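Local atomic coordinates of glutathione S-transferase 2 (Onchocerca volvulus, PDB entry 1TU7), a protein that catalyses the conjugation of glutathione to electrophilic compounds as a Pi-class homodimer and appears central to the detoxification system of this parasitic nematode. Residues Y3-F8 with I26-D31; E92-L97 with Y152-E157; T85-F90 with K146-D151. All blocks are in the same frame, centred on the assembly; numbering follows the deposited sequence.

Contact 1 of 3, residues Y3-F8 with I26-D31; sequences YKLTYF and IKFIDD. With GSH (glutathione), chain C.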
# COMPACT_ATOMS: atom_id res chain seq x y z
N TYR A 3 2.87 -3.32 -23.72
CA TYR A 3 3.08 -2.82 -22.37
C TYR A 3 3.73 -1.46 -22.44
O TYR A 3 4.75 -1.27 -23.09
CB TYR A 3 3.98 -3.75 -21.56
CG TYR A 3 3.43 -5.10 -21.23
CD1 TYR A 3 3.72 -6.18 -22.01
CD2 TYR A 3 2.63 -5.29 -20.12
CE1 TYR A 3 3.25 -7.43 -21.71
CE2 TYR A 3 2.14 -6.55 -19.82
CZ TYR A 3 2.46 -7.62 -20.63
OH TYR A 3 2.00 -8.90 -20.37
N LYS A 4 3.17 -0.51 -21.71
CA LYS A 4 3.75 0.83 -21.60
C LYS A 4 3.66 1.24 -20.15
O LYS A 4 2.60 1.18 -19.55
CB LYS A 4 3.03 1.85 -22.48
CG LYS A 4 3.55 3.24 -22.29
CD LYS A 4 3.17 4.18 -23.40
CE LYS A 4 1.76 4.52 -23.40
NZ LYS A 4 1.47 5.40 -24.58
N LEU A 5 4.77 1.69 -19.58
CA LEU A 5 4.80 2.20 -18.23
C LEU A 5 5.10 3.67 -18.28
O LEU A 5 6.17 4.06 -18.78
CB LEU A 5 5.87 1.48 -17.42
CG LEU A 5 5.98 1.89 -15.95
CD1 LEU A 5 4.80 1.35 -15.15
CD2 LEU A 5 7.29 1.38 -15.38
N THR A 6 4.19 4.46 -17.75
CA THR A 6 4.30 5.91 -17.75
C THR A 6 4.64 6.37 -16.34
O THR A 6 3.92 6.07 -15.39
CB THR A 6 3.00 6.53 -18.25
OG1 THR A 6 2.81 6.11 -19.61
CG2 THR A 6 3.09 8.05 -18.27
N TYR A 7 5.76 7.08 -16.21
CA TYR A 7 6.18 7.65 -14.94
C TYR A 7 7.12 8.81 -15.24
O TYR A 7 7.46 9.08 -16.38
CB TYR A 7 6.90 6.61 -14.06
CG TYR A 7 7.10 7.02 -12.62
CD1 TYR A 7 8.38 7.19 -12.10
CD2 TYR A 7 6.03 7.28 -11.79
CE1 TYR A 7 8.59 7.57 -10.79
CE2 TYR A 7 6.22 7.66 -10.46
CZ TYR A 7 7.52 7.78 -9.97
OH TYR A 7 7.76 8.15 -8.67
N PHE A 8 7.54 9.51 -14.20
CA PHE A 8 8.54 10.54 -14.37
C PHE A 8 9.90 9.92 -14.69
O PHE A 8 10.11 8.69 -14.58
CB PHE A 8 8.55 11.39 -13.10
CG PHE A 8 7.22 12.03 -12.84
CD1 PHE A 8 6.34 11.52 -11.89
CD2 PHE A 8 6.79 13.08 -13.64
CE1 PHE A 8 5.09 12.07 -11.68
CE2 PHE A 8 5.53 13.64 -13.45
CZ PHE A 8 4.67 13.14 -12.46
N ILE A 26 10.15 -8.86 -20.21
CA ILE A 26 8.89 -8.38 -20.76
C ILE A 26 9.19 -7.05 -21.39
O ILE A 26 9.51 -6.06 -20.70
CB ILE A 26 7.81 -8.24 -19.68
CG1 ILE A 26 7.58 -9.55 -18.96
CG2 ILE A 26 6.52 -7.67 -20.29
CD1 ILE A 26 6.84 -9.35 -17.64
N LYS A 27 9.17 -7.01 -22.72
CA LYS A 27 9.48 -5.78 -23.41
C LYS A 27 8.37 -4.78 -23.22
O LYS A 27 7.19 -5.11 -23.29
CB LYS A 27 9.75 -6.03 -24.89
CG LYS A 27 10.73 -7.15 -25.15
CD LYS A 27 12.07 -6.89 -24.58
CE LYS A 27 13.06 -7.82 -25.30
NZ LYS A 27 14.42 -7.87 -24.75
N PHE A 28 8.76 -3.55 -22.93
CA PHE A 28 7.83 -2.47 -22.66
C PHE A 28 8.35 -1.11 -23.12
O PHE A 28 9.57 -0.87 -23.24
CB PHE A 28 7.46 -2.43 -21.16
CG PHE A 28 8.58 -1.94 -20.26
CD1 PHE A 28 9.65 -2.76 -19.95
CD2 PHE A 28 8.53 -0.67 -19.70
CE1 PHE A 28 10.66 -2.31 -19.11
CE2 PHE A 28 9.54 -0.22 -18.87
CZ PHE A 28 10.60 -1.06 -18.56
N ILE A 29 7.40 -0.19 -23.36
CA ILE A 29 7.72 1.21 -23.58
C ILE A 29 7.92 1.86 -22.22
O ILE A 29 6.99 1.89 -21.41
CB ILE A 29 6.62 1.95 -24.35
CG1 ILE A 29 6.48 1.37 -25.77
CG2 ILE A 29 6.92 3.41 -24.42
CD1 ILE A 29 5.14 1.67 -26.36
N ASP A 30 9.14 2.31 -21.97
CA ASP A 30 9.48 3.07 -20.75
C ASP A 30 9.21 4.53 -21.02
O ASP A 30 10.05 5.22 -21.58
CB ASP A 30 10.93 2.78 -20.31
CG ASP A 30 11.19 3.18 -18.89
OD1 ASP A 30 12.37 3.33 -18.50
OD2 ASP A 30 10.26 3.32 -18.08
N ASP A 31 7.98 4.95 -20.74
CA ASP A 31 7.48 6.26 -21.09
C ASP A 31 7.76 7.23 -19.95
O ASP A 31 7.01 7.32 -19.00
CB ASP A 31 5.97 6.14 -21.39
CG ASP A 31 5.33 7.43 -21.77
OD1 ASP A 31 4.10 7.60 -21.52
OD2 ASP A 31 5.95 8.32 -22.36
N1 GSH C . -0.05 5.27 -4.03
CA1 GSH C . 0.50 5.74 -5.24
C1 GSH C . 1.17 4.70 -6.03
O11 GSH C . 1.84 3.80 -5.29
O12 GSH C . 1.27 4.55 -7.31
CB1 GSH C . 1.22 7.02 -5.30
CG1 GSH C . 1.38 7.70 -6.63
CD1 GSH C . 2.12 9.02 -6.49
OE1 GSH C . 2.32 9.52 -5.25
N2 GSH C . 2.55 9.60 -7.58
CA2 GSH C . 3.33 10.84 -7.59
C2 GSH C . 2.81 11.71 -8.66
O2 GSH C . 2.20 11.18 -9.77
CB2 GSH C . 4.79 10.56 -7.90
SG2 GSH C . 5.64 9.79 -6.50
N3 GSH C . 2.92 13.03 -8.53
CA3 GSH C . 2.42 13.85 -9.60
C3 GSH C . 1.32 14.74 -9.13
O31 GSH C . 0.51 14.45 -8.13
O32 GSH C . 1.18 15.95 -9.81
O HOH W 1 5.22 -5.15 -24.93
O HOH W 2 2.91 7.92 -24.44
O HOH W 3 8.50 5.24 -17.19
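Strand 3-8 and the start of strand 29-33 run parallel, 18° apart, and their backbones are joined by four hydrogen bonds: Ile29 N to Tyr3 O, Leu5 N to Ile29 O, Asp31 N to Leu5 O and Tyr7 N to Asp31 O. The second of these is straightest at its acceptor: Leu5 N lies 2.9 Å from Ile29 O, nearly along the C=O axis. Lys4, Thr6, Ile29 and Asp31 share one face of the sheet. Here CG of Asp31, anti to the backbone N (chi1 180°), lays the carboxylate beside Thr6, and Thr6 OG1 donates to the anti lone pair of Asp31 OD1 at 2.7 Å. Asp31 CB packs against Lys4 CG at 3.9 Å. Lys4 NZ stops 4.6 Å from Asp31 OD1, and a water accepts a hydrogen bond from Lys4 NZ and donates a weak one to Asp31 OD1. On the other face Leu5 CB touches Phe28 CD2 at 4.1 Å. At the beginning of the strand, Ile26 CG2 sits over one face of the Tyr3 ring, 3.9 Å from its centroid in a CH-pi contact, while Tyr3 OH is bonded to Lys73. At the far end, Tyr7 turns away from the partner strand to put OH 3.4 Å from glutathione SG2, consistent with the thiol-activating tyrosine of the class; the hydroxyl is hydrogen-bonded to Leu13 N. The two strands frame the beta-alpha-beta unit of the thioredoxin-like domain: helix 15-23 packs Arg18 on Leu5 and Leu21 on Phe28, and strand 52-55 pairs antiparallel with strand 3-8 on its other side.

Contact 2 of 3, residues E92-L97 with Y152-E157; sequences EGVRDL and YALFEE. With GSH (glutathione), chain E.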
# COMPACT_ATOMS: atom_id res chain seq x y z
N GLU A 92 4.81 -4.71 1.46
CA GLU A 92 4.23 -3.61 2.21
C GLU A 92 5.21 -3.05 3.24
O GLU A 92 5.26 -1.83 3.46
CB GLU A 92 2.92 -4.00 2.87
CG GLU A 92 1.77 -4.21 1.89
CD GLU A 92 1.37 -2.94 1.18
OE1 GLU A 92 1.64 -2.85 -0.02
OE2 GLU A 92 0.90 -2.02 1.90
N GLY A 93 5.97 -3.92 3.88
CA GLY A 93 7.02 -3.44 4.76
C GLY A 93 8.05 -2.63 4.01
O GLY A 93 8.53 -1.62 4.49
N VAL A 94 8.40 -3.05 2.80
CA VAL A 94 9.35 -2.29 1.99
C VAL A 94 8.79 -0.92 1.68
O VAL A 94 9.49 0.08 1.77
CB VAL A 94 9.71 -3.06 0.70
CG1 VAL A 94 10.60 -2.23 -0.20
CG2 VAL A 94 10.42 -4.38 1.07
N ARG A 95 7.50 -0.89 1.34
CA ARG A 95 6.85 0.40 1.03
C ARG A 95 6.85 1.31 2.24
O ARG A 95 7.04 2.54 2.09
CB ARG A 95 5.45 0.15 0.52
CG ARG A 95 5.45 -0.46 -0.85
CD ARG A 95 4.13 -1.00 -1.26
NE ARG A 95 3.19 0.06 -1.56
CZ ARG A 95 2.94 0.53 -2.80
NH1 ARG A 95 3.57 0.06 -3.87
NH2 ARG A 95 2.05 1.50 -2.94
N ASP A 96 6.70 0.77 3.43
CA ASP A 96 6.77 1.61 4.64
C ASP A 96 8.15 2.23 4.79
O ASP A 96 8.27 3.40 5.18
CB ASP A 96 6.44 0.85 5.90
CG ASP A 96 4.99 0.65 6.12
OD1 ASP A 96 4.16 1.37 5.55
OD2 ASP A 96 4.62 -0.27 6.86
N LEU A 97 9.22 1.47 4.55
CA LEU A 97 10.56 2.04 4.61
C LEU A 97 10.66 3.12 3.56
O LEU A 97 11.24 4.17 3.82
CB LEU A 97 11.64 0.99 4.43
CG LEU A 97 13.07 1.53 4.46
CD1 LEU A 97 13.34 2.33 5.71
CD2 LEU A 97 14.05 0.37 4.32
N TYR A 152 11.92 -7.55 -6.27
CA TYR A 152 12.32 -6.32 -6.98
C TYR A 152 12.17 -5.10 -6.11
O TYR A 152 12.98 -4.20 -6.15
CB TYR A 152 11.52 -6.16 -8.29
CG TYR A 152 11.63 -7.38 -9.19
CD1 TYR A 152 10.50 -8.17 -9.46
CD2 TYR A 152 12.84 -7.77 -9.74
CE1 TYR A 152 10.59 -9.26 -10.27
CE2 TYR A 152 12.93 -8.88 -10.55
CZ TYR A 152 11.81 -9.62 -10.79
OH TYR A 152 11.91 -10.73 -11.60
N ALA A 153 11.10 -5.05 -5.33
CA ALA A 153 10.89 -3.95 -4.42
C ALA A 153 11.97 -3.90 -3.36
O ALA A 153 12.52 -2.84 -3.07
CB ALA A 153 9.53 -4.07 -3.81
N LEU A 154 12.28 -5.06 -2.78
CA LEU A 154 13.34 -5.08 -1.77
C LEU A 154 14.68 -4.68 -2.38
O LEU A 154 15.45 -3.93 -1.79
CB LEU A 154 13.43 -6.45 -1.09
CG LEU A 154 14.53 -6.58 -0.03
CD1 LEU A 154 14.33 -5.63 1.12
CD2 LEU A 154 14.54 -8.01 0.47
N PHE A 155 15.00 -5.24 -3.55
CA PHE A 155 16.23 -4.91 -4.24
C PHE A 155 16.36 -3.40 -4.42
O PHE A 155 17.38 -2.80 -4.08
CB PHE A 155 16.29 -5.63 -5.60
CG PHE A 155 17.47 -5.23 -6.46
CD1 PHE A 155 17.29 -4.96 -7.80
CD2 PHE A 155 18.75 -5.17 -5.94
CE1 PHE A 155 18.33 -4.60 -8.60
CE2 PHE A 155 19.81 -4.83 -6.74
CZ PHE A 155 19.61 -4.55 -8.07
N GLU A 156 15.34 -2.76 -4.96
CA GLU A 156 15.41 -1.33 -5.18
C GLU A 156 15.57 -0.57 -3.88
O GLU A 156 16.36 0.35 -3.79
CB GLU A 156 14.16 -0.86 -5.94
CG GLU A 156 14.09 0.64 -6.13
CD GLU A 156 15.09 1.25 -7.09
OE1 GLU A 156 15.93 0.50 -7.65
OE2 GLU A 156 14.99 2.50 -7.30
N GLU A 157 14.84 -0.97 -2.84
CA GLU A 157 14.93 -0.24 -1.57
C GLU A 157 16.31 -0.36 -0.98
O GLU A 157 16.85 0.64 -0.46
CB GLU A 157 13.85 -0.72 -0.60
CG GLU A 157 13.53 0.33 0.44
CD GLU A 157 12.91 1.54 -0.18
OE1 GLU A 157 12.28 1.47 -1.27
OE2 GLU A 157 13.04 2.62 0.43
N1 GSH E . 1.77 -0.02 6.54
CA1 GSH E . 1.26 -0.31 7.83
C1 GSH E . 0.02 -1.06 7.81
O11 GSH E . -0.40 -1.96 8.58
O12 GSH E . -0.83 -0.61 6.88
CB1 GSH E . 1.37 0.72 8.91
CG1 GSH E . 1.19 0.20 10.35
CD1 GSH E . 1.28 1.33 11.35
OE1 GSH E . 1.68 2.57 10.94
N2 GSH E . 1.00 1.04 12.60
CA2 GSH E . 0.94 2.04 13.66
C2 GSH E . 1.69 1.50 14.81
O2 GSH E . 1.65 0.16 15.05
CB2 GSH E . -0.49 2.25 14.13
SG2 GSH E . -1.53 3.01 12.87
N3 GSH E . 2.34 2.31 15.61
CA3 GSH E . 2.90 1.82 16.87
C3 GSH E . 4.40 1.89 16.85
O31 GSH E . 5.12 1.68 18.06
O32 GSH E . 5.09 2.13 15.76
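The flat groups of this helix pair mostly face outward: the Arg95 guanidinium has Glu92 OE1 well out of its plane, 3.6 Å from NE, a long ion pair in which no N-H points at the oxygen. Arg95 NH1 and NH2 serve Ser63 OG and a carboxylate oxygen of glutathione in the subunit's own site. On the far side of the partner helix, the Phe155 ring meets His179 and the Tyr152 ring meets Phe20, both with inclined planes. Between these outer groups, segments 92-97 and 152-157, on helices 81-107 and 149-164 of the all-helical C-terminal GST domain, run 25° apart with their axes 9.4 Å apart at closest approach. Val94 carries most of the contact. Its CG1, anti to the backbone N, reaches to 3.5 Å from Ala153 O and to 3.6 Å from Glu157 CB, whereas CG2, beside the backbone N, meets Leu154 CD1 at 4.1 Å, the two side chains crossing at about a right angle. One turn further on, Leu97 CD2 rests against Glu157 CG at 3.9 Å, and Phe128 of helix 109-132 packs on both Val94 and Leu97. Glu157 thus offers its methylenes to apolar neighbours; its chain bends at chi2 (65°), and its buried carboxylate is satisfied by two histidines, OE1 with His98 ND1 and OE2 with His161 NE2. The Asp96 side chain projects from helix 81-107 toward the second subunit, where OD2 also accepts from Gln62 of that subunit. Its carboxylate would favour a charged ammonium group on the glutathione held in that subunit's site: the ligand amine N1 donates to both Asp96 OD1 and OD2, each at 2.9 Å.

Contact 3 of 3, residues T85-F90 with K146-D151; sequences TYIDMF and KISYAD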
# COMPACT_ATOMS: atom_id res chain seq x y z
N THR A 85 0.36 -14.16 0.47
CA THR A 85 0.21 -13.27 1.58
C THR A 85 1.56 -12.79 2.09
O THR A 85 1.75 -11.61 2.39
CB THR A 85 -0.53 -13.98 2.71
OG1 THR A 85 -1.84 -14.34 2.26
CG2 THR A 85 -0.72 -13.11 3.92
N TYR A 86 2.51 -13.71 2.20
CA TYR A 86 3.83 -13.39 2.72
C TYR A 86 4.56 -12.35 1.88
O TYR A 86 5.09 -11.36 2.41
CB TYR A 86 4.68 -14.66 2.83
CG TYR A 86 6.08 -14.37 3.34
CD1 TYR A 86 7.17 -14.58 2.57
CD2 TYR A 86 6.28 -13.88 4.62
CE1 TYR A 86 8.44 -14.32 3.01
CE2 TYR A 86 7.56 -13.62 5.09
CZ TYR A 86 8.62 -13.86 4.28
OH TYR A 86 9.91 -13.60 4.74
N ILE A 87 4.59 -12.55 0.57
CA ILE A 87 5.28 -11.59 -0.26
C ILE A 87 4.62 -10.23 -0.25
O ILE A 87 5.29 -9.23 -0.36
CB ILE A 87 5.48 -12.10 -1.69
CG1 ILE A 87 4.16 -12.31 -2.44
CG2 ILE A 87 6.39 -13.32 -1.65
CD1 ILE A 87 4.32 -12.87 -3.84
N ASP A 88 3.29 -10.20 -0.13
CA ASP A 88 2.55 -8.94 -0.03
C ASP A 88 2.92 -8.24 1.24
O ASP A 88 3.29 -7.07 1.26
CB ASP A 88 1.07 -9.29 -0.09
CG ASP A 88 0.16 -8.14 -0.15
OD1 ASP A 88 0.60 -6.97 -0.12
OD2 ASP A 88 -1.08 -8.39 -0.25
N MET A 89 2.85 -8.98 2.34
CA MET A 89 3.22 -8.43 3.64
C MET A 89 4.65 -7.86 3.58
O MET A 89 4.92 -6.77 4.07
CB MET A 89 3.10 -9.54 4.69
CG MET A 89 3.43 -9.11 6.08
SD MET A 89 3.40 -10.53 7.23
CE MET A 89 5.08 -10.94 7.26
N PHE A 90 5.58 -8.62 3.02
CA PHE A 90 6.97 -8.20 2.90
C PHE A 90 7.08 -6.91 2.07
O PHE A 90 7.71 -5.94 2.48
CB PHE A 90 7.81 -9.34 2.28
CG PHE A 90 9.28 -9.30 2.63
CD1 PHE A 90 9.86 -10.36 3.28
CD2 PHE A 90 10.08 -8.25 2.30
CE1 PHE A 90 11.16 -10.34 3.65
CE2 PHE A 90 11.42 -8.25 2.66
CZ PHE A 90 11.94 -9.30 3.35
N LYS A 146 12.49 -19.23 -5.71
CA LYS A 146 11.66 -18.71 -6.78
C LYS A 146 11.42 -17.24 -6.56
O LYS A 146 11.07 -16.81 -5.47
CB LYS A 146 10.35 -19.46 -6.83
CG LYS A 146 10.57 -20.90 -7.30
CD LYS A 146 9.37 -21.77 -7.08
CE LYS A 146 9.72 -23.22 -7.40
NZ LYS A 146 8.84 -24.12 -6.61
N ILE A 147 11.61 -16.49 -7.63
CA ILE A 147 11.47 -15.06 -7.59
C ILE A 147 10.02 -14.65 -7.50
O ILE A 147 9.12 -15.34 -8.00
CB ILE A 147 12.19 -14.43 -8.81
CG1 ILE A 147 12.38 -12.91 -8.58
CG2 ILE A 147 11.47 -14.77 -10.15
CD1 ILE A 147 13.71 -12.40 -8.87
N SER A 148 9.80 -13.53 -6.85
CA SER A 148 8.47 -12.94 -6.72
C SER A 148 8.56 -11.44 -6.89
O SER A 148 9.66 -10.87 -6.87
CB SER A 148 7.86 -13.25 -5.36
OG SER A 148 8.61 -12.63 -4.30
N TYR A 149 7.42 -10.78 -6.99
CA TYR A 149 7.47 -9.35 -7.22
C TYR A 149 8.15 -8.61 -6.07
O TYR A 149 8.77 -7.57 -6.29
CB TYR A 149 6.11 -8.75 -7.49
CG TYR A 149 5.11 -8.77 -6.36
CD1 TYR A 149 4.98 -7.67 -5.51
CD2 TYR A 149 4.25 -9.85 -6.16
CE1 TYR A 149 4.08 -7.65 -4.49
CE2 TYR A 149 3.29 -9.81 -5.15
CZ TYR A 149 3.21 -8.71 -4.31
OH TYR A 149 2.24 -8.69 -3.32
N ALA A 150 8.03 -9.14 -4.85
CA ALA A 150 8.57 -8.47 -3.70
C ALA A 150 10.09 -8.39 -3.76
O ALA A 150 10.66 -7.44 -3.23
CB ALA A 150 8.12 -9.14 -2.40
N ASP A 151 10.74 -9.34 -4.42
CA ASP A 151 12.19 -9.27 -4.58
C ASP A 151 12.65 -8.00 -5.26
O ASP A 151 13.66 -7.39 -4.87
CB ASP A 151 12.71 -10.48 -5.35
CG ASP A 151 12.56 -11.75 -4.60
OD1 ASP A 151 13.04 -11.84 -3.44
OD2 ASP A 151 11.99 -12.71 -5.14
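Ile87 carries this contact, and the carbons of its side chain are spread over Ser148, Tyr149 and Ala150. CB faces Ala150 CB at 4.0 Å, and the same Ala150 methyl, CB, touches Ile87 O at 3.5 Å. CG2, anti to the carbonyl carbon, lies against Ser148 OG at 3.5 Å. CG1 takes the crowded position between the backbone N and the carbonyl carbon (chi1 64°), which sets CG1 3.8 Å from Tyr149 CE2. From there CD1, extended anti along the chain, reaches Tyr149 CE2 at 3.5 Å, and Ser148 CB lies beside the same methyl. The segments join the N-terminal part of the long helix 81-107 to the start of helix 149-164, two core helices of the C-terminal GST domain. That start carries the Ser-x-x-Asp sequence known from the capping box of this fold, and half of such a box is made here: Ser148 N donates to the anti lone pair of Asp151 OD2 at 2.9 Å, with an N-H...O angle of 158°. Asp151 OD1 is bonded in turn to Ile142 N, so the buried carboxylate ties the preceding loop to the helix. Tyr149 also has CG in the crowded position, and its ring crosses Ile87 obliquely until OH comes 3.3 Å from Asp88 CA. Leu67, Arg68 and Ala71 of helix 63-73 pack on this tyrosine, placing it between the two domains. The Asp88 carboxylate, its plane turned 55° from the Tyr149 ring, has its main partner across the dimer interface, where OD2 forms a salt bridge with Arg68 NE of the second subunit.

How the contacts relate
Contacts 2 and 3 are successive levels of one helix pair, 81-107 with 149-164, their centres 10 Å apart. They meet directly where Leu154 CD2 packs on Phe90 CE2 at 3.8 Å and Tyr152 OH on Ile147 CD1 at 3.7 Å. Contact 1 belongs to the other domain, its centre 20 Å from that of contact 2 and 22 Å from that of contact 3, and touches neither. Glutathione bridges the divide: Tyr7 of contact 1 and Arg95 of contact 2 line the same pocket, while Asp96 serves the second subunit's site. Contact 3 stays further off, with the Asp88 side chain about 10 Å from a bound glutathione.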